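Local coordinates for DUF115 domain-containing protein (Magnetospirillum magneticum AMB-1, PDB 5MU5) that probably transfers sugar residues onto flagellin as a Maf-type glycosyltransferase and is involved in the formation of bacterial flagella, at residues D286-V299 with S506-K518. Sequence-based numbering, arbitrary orientation.
Sequences DDIEVIKANQDRAV and SQSLRLKSTPDMK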
ATOM      1  N   ASP A 286     -17.358  15.415 -28.037  1.00 56.37           N
ATOM      2  CA  ASP A 286     -18.750  15.077 -28.342  1.00 58.12           C
ATOM      3  C   ASP A 286     -19.725  15.716 -27.362  1.00 53.60           C
ATOM      4  O   ASP A 286     -20.838  16.028 -27.737  1.00 53.10           O
ATOM      5  CB  ASP A 286     -18.983  13.559 -28.304  1.00 63.99           C
ATOM      6  CG  ASP A 286     -18.292  12.822 -29.441  1.00 73.56           C
ATOM      7  OD1 ASP A 286     -18.136  13.414 -30.536  1.00 79.54           O
ATOM      8  OD2 ASP A 286     -17.910  11.644 -29.240  1.00 78.29           O
ATOM      9  N   ASP A 287     -19.303  15.912 -26.115  1.00 50.40           N
ATOM     10  CA  ASP A 287     -20.199  16.335 -25.041  1.00 50.13           C
ATOM     11  C   ASP A 287     -20.047  17.815 -24.651  1.00 47.91           C
ATOM     12  O   ASP A 287     -20.761  18.296 -23.794  1.00 44.04           O
ATOM     13  CB  ASP A 287     -19.945  15.470 -23.798  1.00 51.95           C
ATOM     14  CG  ASP A 287     -19.878  13.969 -24.107  1.00 56.39           C
ATOM     15  OD1 ASP A 287     -20.779  13.451 -24.806  1.00 59.39           O
ATOM     16  OD2 ASP A 287     -18.920  13.302 -23.634  1.00 57.25           O
ATOM     17  N   ILE A 288     -19.127  18.529 -25.282  1.00 48.47           N
ATOM     18  CA  ILE A 288     -18.854  19.918 -24.923  1.00 49.73           C
ATOM     19  C   ILE A 288     -20.086  20.792 -24.990  1.00 50.81           C
ATOM     20  O   ILE A 288     -20.308  21.592 -24.076  1.00 50.12           O
ATOM     21  CB  ILE A 288     -17.730  20.534 -25.798  1.00 52.24           C
ATOM     22  CG1 ILE A 288     -16.373  20.042 -25.309  1.00 53.69           C
ATOM     23  CG2 ILE A 288     -17.715  22.058 -25.728  1.00 53.58           C
ATOM     24  CD1 ILE A 288     -15.992  20.539 -23.923  1.00 55.16           C
ATOM     25  N   GLU A 289     -20.893  20.643 -26.037  1.00 48.99           N
ATOM     26  CA  GLU A 289     -22.073  21.499 -26.167  1.00 52.62           C
ATOM     27  C   GLU A 289     -23.101  21.246 -25.071  1.00 48.24           C
ATOM     28  O   GLU A 289     -23.734  22.179 -24.604  1.00 47.67           O
ATOM     29  CB  GLU A 289     -22.714  21.414 -27.566  1.00 57.66           C
ATOM     30  CG  GLU A 289     -21.873  22.062 -28.678  1.00 64.94           C
ATOM     31  CD  GLU A 289     -21.382  23.490 -28.348  1.00 74.83           C
ATOM     32  OE1 GLU A 289     -22.170  24.317 -27.815  1.00 76.44           O
ATOM     33  OE2 GLU A 289     -20.195  23.798 -28.623  1.00 77.62           O
ATOM     34  N   VAL A 290     -23.243  19.997 -24.644  1.00 45.17           N
ATOM     35  CA  VAL A 290     -24.200  19.660 -23.599  1.00 43.10           C
ATOM     36  C   VAL A 290     -23.732  20.205 -22.251  1.00 41.47           C
ATOM     37  O   VAL A 290     -24.523  20.692 -21.454  1.00 38.48           O
ATOM     38  CB  VAL A 290     -24.441  18.137 -23.533  1.00 43.52           C
ATOM     39  CG1 VAL A 290     -25.326  17.758 -22.352  1.00 43.03           C
ATOM     40  CG2 VAL A 290     -25.092  17.676 -24.823  1.00 44.78           C
ATOM     41  N   ILE A 291     -22.440  20.121 -21.997  1.00 41.04           N
ATOM     42  CA  ILE A 291     -21.896  20.643 -20.758  1.00 41.22           C
ATOM     43  C   ILE A 291     -22.125  22.155 -20.737  1.00 42.88           C
ATOM     44  O   ILE A 291     -22.516  22.725 -19.719  1.00 43.46           O
ATOM     45  CB  ILE A 291     -20.388  20.362 -20.640  1.00 40.04           C
ATOM     46  CG1 ILE A 291     -20.127  18.858 -20.568  1.00 41.54           C
ATOM     47  CG2 ILE A 291     -19.818  21.020 -19.392  1.00 40.09           C
ATOM     48  CD1 ILE A 291     -18.666  18.479 -20.690  1.00 39.01           C
ATOM     49  N   LYS A 292     -21.882  22.793 -21.873  1.00 44.76           N
ATOM     50  CA  LYS A 292     -22.027  24.243 -21.996  1.00 46.37           C
ATOM     51  C   LYS A 292     -23.460  24.689 -21.782  1.00 46.20           C
ATOM     52  O   LYS A 292     -23.705  25.628 -21.040  1.00 44.11           O
ATOM     53  CB  LYS A 292     -21.537  24.715 -23.353  1.00 47.61           C
ATOM     54  CG  LYS A 292     -21.408  26.215 -23.447  1.00 50.79           C
ATOM     55  CD  LYS A 292     -20.523  26.633 -24.607  1.00 52.93           C
ATOM     56  CE  LYS A 292     -20.290  28.135 -24.524  1.00 55.66           C
ATOM     57  NZ  LYS A 292     -19.532  28.635 -25.697  1.00 56.32           N
ATOM     58  N   ALA A 293     -24.392  23.973 -22.398  1.00 47.69           N
ATOM     59  CA  ALA A 293     -25.820  24.278 -22.297  1.00 48.48           C
ATOM     60  C   ALA A 293     -26.387  24.026 -20.905  1.00 45.92           C
ATOM     61  O   ALA A 293     -27.451  24.531 -20.584  1.00 44.76           O
ATOM     62  CB  ALA A 293     -26.600  23.461 -23.319  1.00 50.66           C
ATOM     63  N   ASN A 294     -25.676  23.274 -20.077  1.00 42.21           N
ATOM     64  CA  ASN A 294     -26.160  22.959 -18.741  1.00 42.52           C
ATOM     65  C   ASN A 294     -25.362  23.569 -17.585  1.00 42.03           C
ATOM     66  O   ASN A 294     -25.753  23.419 -16.438  1.00 41.50           O
ATOM     67  CB  ASN A 294     -26.221  21.438 -18.576  1.00 42.00           C
ATOM     68  CG  ASN A 294     -27.387  20.833 -19.313  1.00 43.79           C
ATOM     69  OD1 ASN A 294     -28.506  20.814 -18.808  1.00 42.61           O
ATOM     70  ND2 ASN A 294     -27.135  20.329 -20.514  1.00 44.77           N
ATOM     71  N   GLN A 295     -24.271  24.268 -17.869  1.00 42.09           N
ATOM     72  CA  GLN A 295     -23.407  24.746 -16.797  1.00 44.44           C
ATOM     73  C   GLN A 295     -24.102  25.704 -15.848  1.00 46.04           C
ATOM     74  O   GLN A 295     -23.672  25.850 -14.697  1.00 47.99           O
ATOM     75  CB  GLN A 295     -22.128  25.391 -17.331  1.00 43.94           C
ATOM     76  CG  GLN A 295     -22.320  26.760 -17.944  1.00 43.81           C
ATOM     77  CD  GLN A 295     -21.008  27.337 -18.406  1.00 43.99           C
ATOM     78  OE1 GLN A 295     -20.060  27.415 -17.644  1.00 44.54           O
ATOM     79  NE2 GLN A 295     -20.943  27.741 -19.663  1.00 47.20           N
ATOM     80  N   ASP A 296     -25.172  26.342 -16.307  1.00 44.75           N
ATOM     81  CA  ASP A 296     -25.933  27.239 -15.439  1.00 48.23           C
ATOM     82  C   ASP A 296     -26.692  26.522 -14.293  1.00 47.82           C
ATOM     83  O   ASP A 296     -26.974  27.152 -13.256  1.00 47.23           O
ATOM     84  CB  ASP A 296     -26.870  28.136 -16.260  1.00 51.14           C
ATOM     85  CG  ASP A 296     -27.916  27.351 -17.024  1.00 57.99           C
ATOM     86  OD1 ASP A 296     -27.701  26.142 -17.303  1.00 62.65           O
ATOM     87  OD2 ASP A 296     -28.962  27.950 -17.368  1.00 66.38           O
ATOM     88  N   ARG A 297     -26.987  25.229 -14.465  1.00 43.97           N
ATOM     89  CA  ARG A 297     -27.712  24.449 -13.466  1.00 45.08           C
ATOM     90  C   ARG A 297     -27.035  23.139 -13.014  1.00 43.89           C
ATOM     91  O   ARG A 297     -27.678  22.250 -12.443  1.00 45.33           O
ATOM     92  CB  ARG A 297     -29.130  24.171 -13.936  1.00 48.29           C
ATOM     93  CG  ARG A 297     -29.244  23.284 -15.159  1.00 52.74           C
ATOM     94  CD  ARG A 297     -30.683  23.282 -15.643  1.00 58.81           C
ATOM     95  NE  ARG A 297     -30.801  22.841 -17.026  1.00 67.83           N
ATOM     96  CZ  ARG A 297     -30.469  23.576 -18.087  1.00 76.38           C
ATOM     97  NH1 ARG A 297     -29.976  24.809 -17.936  1.00 80.09           N
ATOM     98  NH2 ARG A 297     -30.614  23.071 -19.310  1.00 77.59           N
ATOM     99  N   ALA A 298     -25.734  23.035 -13.234  1.00 41.48           N
ATOM    100  CA  ALA A 298     -24.959  21.916 -12.714  1.00 38.49           C
ATOM    101  C   ALA A 298     -23.639  22.424 -12.173  1.00 38.36           C
ATOM    102  O   ALA A 298     -23.111  23.423 -12.649  1.00 38.96           O
ATOM    103  CB  ALA A 298     -24.713  20.884 -13.794  1.00 38.31           C
ATOM    104  N   VAL A 299     -23.078  21.719 -11.198  1.00 35.93           N
ATOM    105  CA  VAL A 299     -21.790  22.126 -10.658  1.00 35.93           C
ATOM    106  C   VAL A 299     -20.721  21.492 -11.525  1.00 35.83           C
ATOM    107  O   VAL A 299     -20.784  20.300 -11.758  1.00 35.97           O
ATOM    108  CB  VAL A 299     -21.673  21.700  -9.189  1.00 36.12           C
ATOM    109  CG1 VAL A 299     -20.251  21.883  -8.669  1.00 35.85           C
ATOM    110  CG2 VAL A 299     -22.687  22.503  -8.381  1.00 35.57           C
ATOM    111  N   SER A 506     -24.704  11.749 -23.832  1.00 42.59           N
ATOM    112  CA  SER A 506     -24.925  13.126 -23.395  1.00 44.38           C
ATOM    113  C   SER A 506     -26.132  13.777 -24.109  1.00 46.72           C
ATOM    114  O   SER A 506     -26.677  14.756 -23.609  1.00 46.52           O
ATOM    115  CB  SER A 506     -23.655  13.974 -23.550  1.00 43.28           C
ATOM    116  OG  SER A 506     -23.331  14.146 -24.904  1.00 45.51           O
ATOM    117  N   GLN A 507     -26.552  13.223 -25.250  1.00 46.19           N
ATOM    118  CA  GLN A 507     -27.775  13.674 -25.902  1.00 47.35           C
ATOM    119  C   GLN A 507     -29.033  13.266 -25.129  1.00 44.66           C
ATOM    120  O   GLN A 507     -30.077  13.841 -25.328  1.00 44.77           O
ATOM    121  CB  GLN A 507     -27.879  13.122 -27.314  1.00 50.27           C
ATOM    122  CG  GLN A 507     -26.763  13.548 -28.236  1.00 53.35           C
ATOM    123  CD  GLN A 507     -27.099  13.204 -29.672  1.00 59.58           C
ATOM    124  OE1 GLN A 507     -28.026  13.776 -30.247  1.00 68.25           O
ATOM    125  NE2 GLN A 507     -26.361  12.269 -30.260  1.00 59.38           N
ATOM    126  N   SER A 508     -28.947  12.261 -24.272  1.00 44.36           N
ATOM    127  CA  SER A 508     -30.110  11.827 -23.487  1.00 46.18           C
ATOM    128  C   SER A 508     -30.163  12.485 -22.125  1.00 46.05           C
ATOM    129  O   SER A 508     -31.125  12.286 -21.400  1.00 46.77           O
ATOM    130  CB  SER A 508     -30.091  10.316 -23.278  1.00 47.51           C
ATOM    131  OG  SER A 508     -30.233   9.637 -24.507  1.00 48.14           O
ATOM    132  N   LEU A 509     -29.137  13.256 -21.779  1.00 44.44           N
ATOM    133  CA  LEU A 509     -29.078  13.904 -20.480  1.00 47.62           C
ATOM    134  C   LEU A 509     -30.166  14.958 -20.337  1.00 47.98           C
ATOM    135  O   LEU A 509     -30.256  15.841 -21.166  1.00 50.65           O
ATOM    136  CB  LEU A 509     -27.702  14.541 -20.299  1.00 48.70           C
ATOM    137  CG  LEU A 509     -27.398  15.341 -19.036  1.00 50.67           C
ATOM    138  CD1 LEU A 509     -25.911  15.259 -18.708  1.00 51.15           C
ATOM    139  CD2 LEU A 509     -27.831  16.792 -19.166  1.00 50.34           C
ATOM    140  N   ARG A 510     -30.998  14.841 -19.304  1.00 49.11           N
ATOM    141  CA  ARG A 510     -32.017  15.853 -18.961  1.00 51.54           C
ATOM    142  C   ARG A 510     -31.891  16.085 -17.468  1.00 49.37           C
ATOM    143  O   ARG A 510     -31.976  15.142 -16.690  1.00 50.17           O
ATOM    144  CB  ARG A 510     -33.456  15.377 -19.229  1.00 53.99           C
ATOM    145  CG  ARG A 510     -33.824  15.092 -20.678  1.00 60.92           C
ATOM    146  CD  ARG A 510     -33.809  16.342 -21.560  1.00 64.50           C
ATOM    147  NE  ARG A 510     -34.210  16.033 -22.933  1.00 68.51           N
ATOM    148  CZ  ARG A 510     -33.444  15.423 -23.841  1.00 72.35           C
ATOM    149  NH1 ARG A 510     -32.205  15.022 -23.552  1.00 71.02           N
ATOM    150  NH2 ARG A 510     -33.924  15.197 -25.057  1.00 76.44           N
ATOM    151  N   LEU A 511     -31.712  17.329 -17.061  1.00 48.09           N
ATOM    152  CA  LEU A 511     -31.566  17.652 -15.653  1.00 46.41           C
ATOM    153  C   LEU A 511     -32.866  18.215 -15.101  1.00 49.40           C
ATOM    154  O   LEU A 511     -33.649  18.793 -15.832  1.00 54.28           O
ATOM    155  CB  LEU A 511     -30.439  18.658 -15.468  1.00 44.02           C
ATOM    156  CG  LEU A 511     -29.089  18.254 -16.061  1.00 43.19           C
ATOM    157  CD1 LEU A 511     -28.103  19.400 -15.853  1.00 43.19           C
ATOM    158  CD2 LEU A 511     -28.572  16.964 -15.446  1.00 40.48           C
ATOM    159  N   LYS A 512     -33.085  18.047 -13.803  1.00 51.75           N
ATOM    160  CA  LYS A 512     -34.272  18.568 -13.133  1.00 55.14           C
ATOM    161  C   LYS A 512     -33.937  19.844 -12.351  1.00 52.49           C
ATOM    162  O   LYS A 512     -34.801  20.433 -11.723  1.00 56.37           O
ATOM    163  CB  LYS A 512     -34.817  17.511 -12.164  1.00 57.60           C
ATOM    164  CG  LYS A 512     -35.239  16.211 -12.836  1.00 63.41           C
ATOM    165  CD  LYS A 512     -35.362  15.069 -11.831  1.00 69.71           C
ATOM    166  CE  LYS A 512     -35.667  13.745 -12.527  1.00 73.19           C
ATOM    167  NZ  LYS A 512     -35.128  12.604 -11.737  1.00 77.11           N
ATOM    168  N   SER A 513     -32.686  20.276 -12.394  1.00 48.81           N
ATOM    169  CA  SER A 513     -32.235  21.396 -11.573  1.00 48.05           C
ATOM    170  C   SER A 513     -32.461  22.758 -12.218  1.00 46.60           C
ATOM    171  O   SER A 513     -32.799  22.850 -13.379  1.00 45.46           O
ATOM    172  CB  SER A 513     -30.749  21.229 -11.288  1.00 46.59           C
ATOM    173  OG  SER A 513     -30.062  21.013 -12.510  1.00 50.65           O
ATOM    174  N   THR A 514     -32.234  23.802 -11.431  1.00 47.41           N
ATOM    175  CA  THR A 514     -32.314  25.192 -11.872  1.00 48.84           C
ATOM    176  C   THR A 514     -31.076  25.976 -11.433  1.00 48.52           C
ATOM    177  O   THR A 514     -30.316  25.520 -10.555  1.00 48.81           O
ATOM    178  CB  THR A 514     -33.511  25.890 -11.220  1.00 50.11           C
ATOM    179  OG1 THR A 514     -33.288  25.998  -9.806  1.00 48.29           O
ATOM    180  CG2 THR A 514     -34.788  25.110 -11.475  1.00 50.84           C
ATOM    181  N   PRO A 515     -30.867  27.169 -12.016  1.00 47.55           N
ATOM    182  CA  PRO A 515     -29.752  27.986 -11.515  1.00 47.51           C
ATOM    183  C   PRO A 515     -29.885  28.340 -10.032  1.00 47.07           C
ATOM    184  O   PRO A 515     -28.877  28.420  -9.347  1.00 49.35           O
ATOM    185  CB  PRO A 515     -29.811  29.249 -12.379  1.00 47.06           C
ATOM    186  CG  PRO A 515     -30.554  28.848 -13.604  1.00 46.99           C
ATOM    187  CD  PRO A 515     -31.501  27.758 -13.206  1.00 47.01           C
ATOM    188  N   ASP A 516     -31.108  28.552  -9.548  1.00 47.75           N
ATOM    189  CA  ASP A 516     -31.342  28.840  -8.114  1.00 47.97           C
ATOM    190  C   ASP A 516     -30.924  27.682  -7.219  1.00 45.50           C
ATOM    191  O   ASP A 516     -30.299  27.896  -6.173  1.00 42.92           O
ATOM    192  CB  ASP A 516     -32.819  29.183  -7.842  1.00 51.06           C
ATOM    193  CG  ASP A 516     -33.196  30.598  -8.305  1.00 55.13           C
ATOM    194  OD1 ASP A 516     -32.365  31.225  -8.991  1.00 55.84           O
ATOM    195  OD2 ASP A 516     -34.317  31.086  -7.978  1.00 60.12           O
ATOM    196  N   MET A 517     -31.274  26.460  -7.632  1.00 45.26           N
ATOM    197  CA  MET A 517     -30.913  25.256  -6.899  1.00 45.58           C
ATOM    198  C   MET A 517     -29.384  25.147  -6.809  1.00 43.18           C
ATOM    199  O   MET A 517     -28.823  24.847  -5.734  1.00 40.60           O
ATOM    200  CB  MET A 517     -31.504  24.020  -7.590  1.00 50.61           C
ATOM    201  CG  MET A 517     -31.319  22.709  -6.813  1.00 54.57           C
ATOM    202  SD  MET A 517     -31.895  21.216  -7.678  1.00 60.34           S
ATOM    203  CE  MET A 517     -33.636  21.629  -7.942  1.00 57.62           C
ATOM    204  N   LYS A 518     -28.719  25.412  -7.935  1.00 42.32           N
ATOM    205  CA  LYS A 518     -27.262  25.406  -8.012  1.00 40.75           C
ATOM    206  C   LYS A 518     -26.670  26.410  -7.032  1.00 42.05           C
ATOM    207  O   LYS A 518     -25.752  26.065  -6.283  1.00 42.17           O
ATOM    208  CB  LYS A 518     -26.769  25.736  -9.426  1.00 41.13           C
ATOM    209  CG  LYS A 518     -25.252  25.719  -9.539  1.00 41.36           C
ATOM    210  CD  LYS A 518     -24.739  26.091 -10.919  1.00 42.58           C
ATOM    211  CE  LYS A 518     -23.230  26.008 -10.878  1.00 44.84           C
ATOM    212  NZ  LYS A 518     -22.607  26.350 -12.173  1.00 48.72           N
TER
HETATM  213  O   HOH W   1     -21.834  10.951 -24.253  1.00 38.71           O
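The beta-alpha-beta unit of the central, MptE-like domain, in which helix 284-294 links the neighbouring parallel strands 275-278 and 299-303, is where residues 286-299 meet the chain segment 506-518; Lys-518 and Ser-513 grip the turn after the helix, while Ser-506 bonds to Asp-287 near its start. The case illustrates how a few polar side chains at the two ends can fasten a largely irregular segment along a helix and the turn that follows it. Lys-518 leaves the first turn of helix 515-528 fully extended, with CG anti to the backbone N (chi1 -179°), which carries its ammonium group to the carbonyls that the turn presents. NZ meets Gln-295 O at 2.8 Å, nearly in line with the C=O bond, and bonds weakly to Ala-298 O; a salt bridge to Asp-318 gives the charge a further partner. A methionine here would probably leave the Gln-295 carbonyl and the carboxylate of Asp-318 without their cationic mate. Beside it, the hydroxyl of Ser-513 donates to Arg-297 O (2.7 Å), arriving 24° from the carbonyl plane. The aliphatic part of Arg-297 passes alongside this serine, its CD 3.1 Å from Ser-513 O, and its NH1 forms a salt bridge with Asp-296 OD1. Midway, apolar groups take over: CD2 of Leu-509 packs against Val-290 CG1, and CD1 of Leu-511 against Ala-298 CB, with both leucines also resting on Tyr-410 of strand 408-412. The amide of Asn-294 lies against both leucine methyls, and its ND2 donates to Val-290 O in a nearly straight bond (171° at the hydrogen). At the far end Ser-506 OG donates to the anti side of Asp-287 OD1 at 2.6 Å, and a water bridges that same carboxylate oxygen to Ser-506 N.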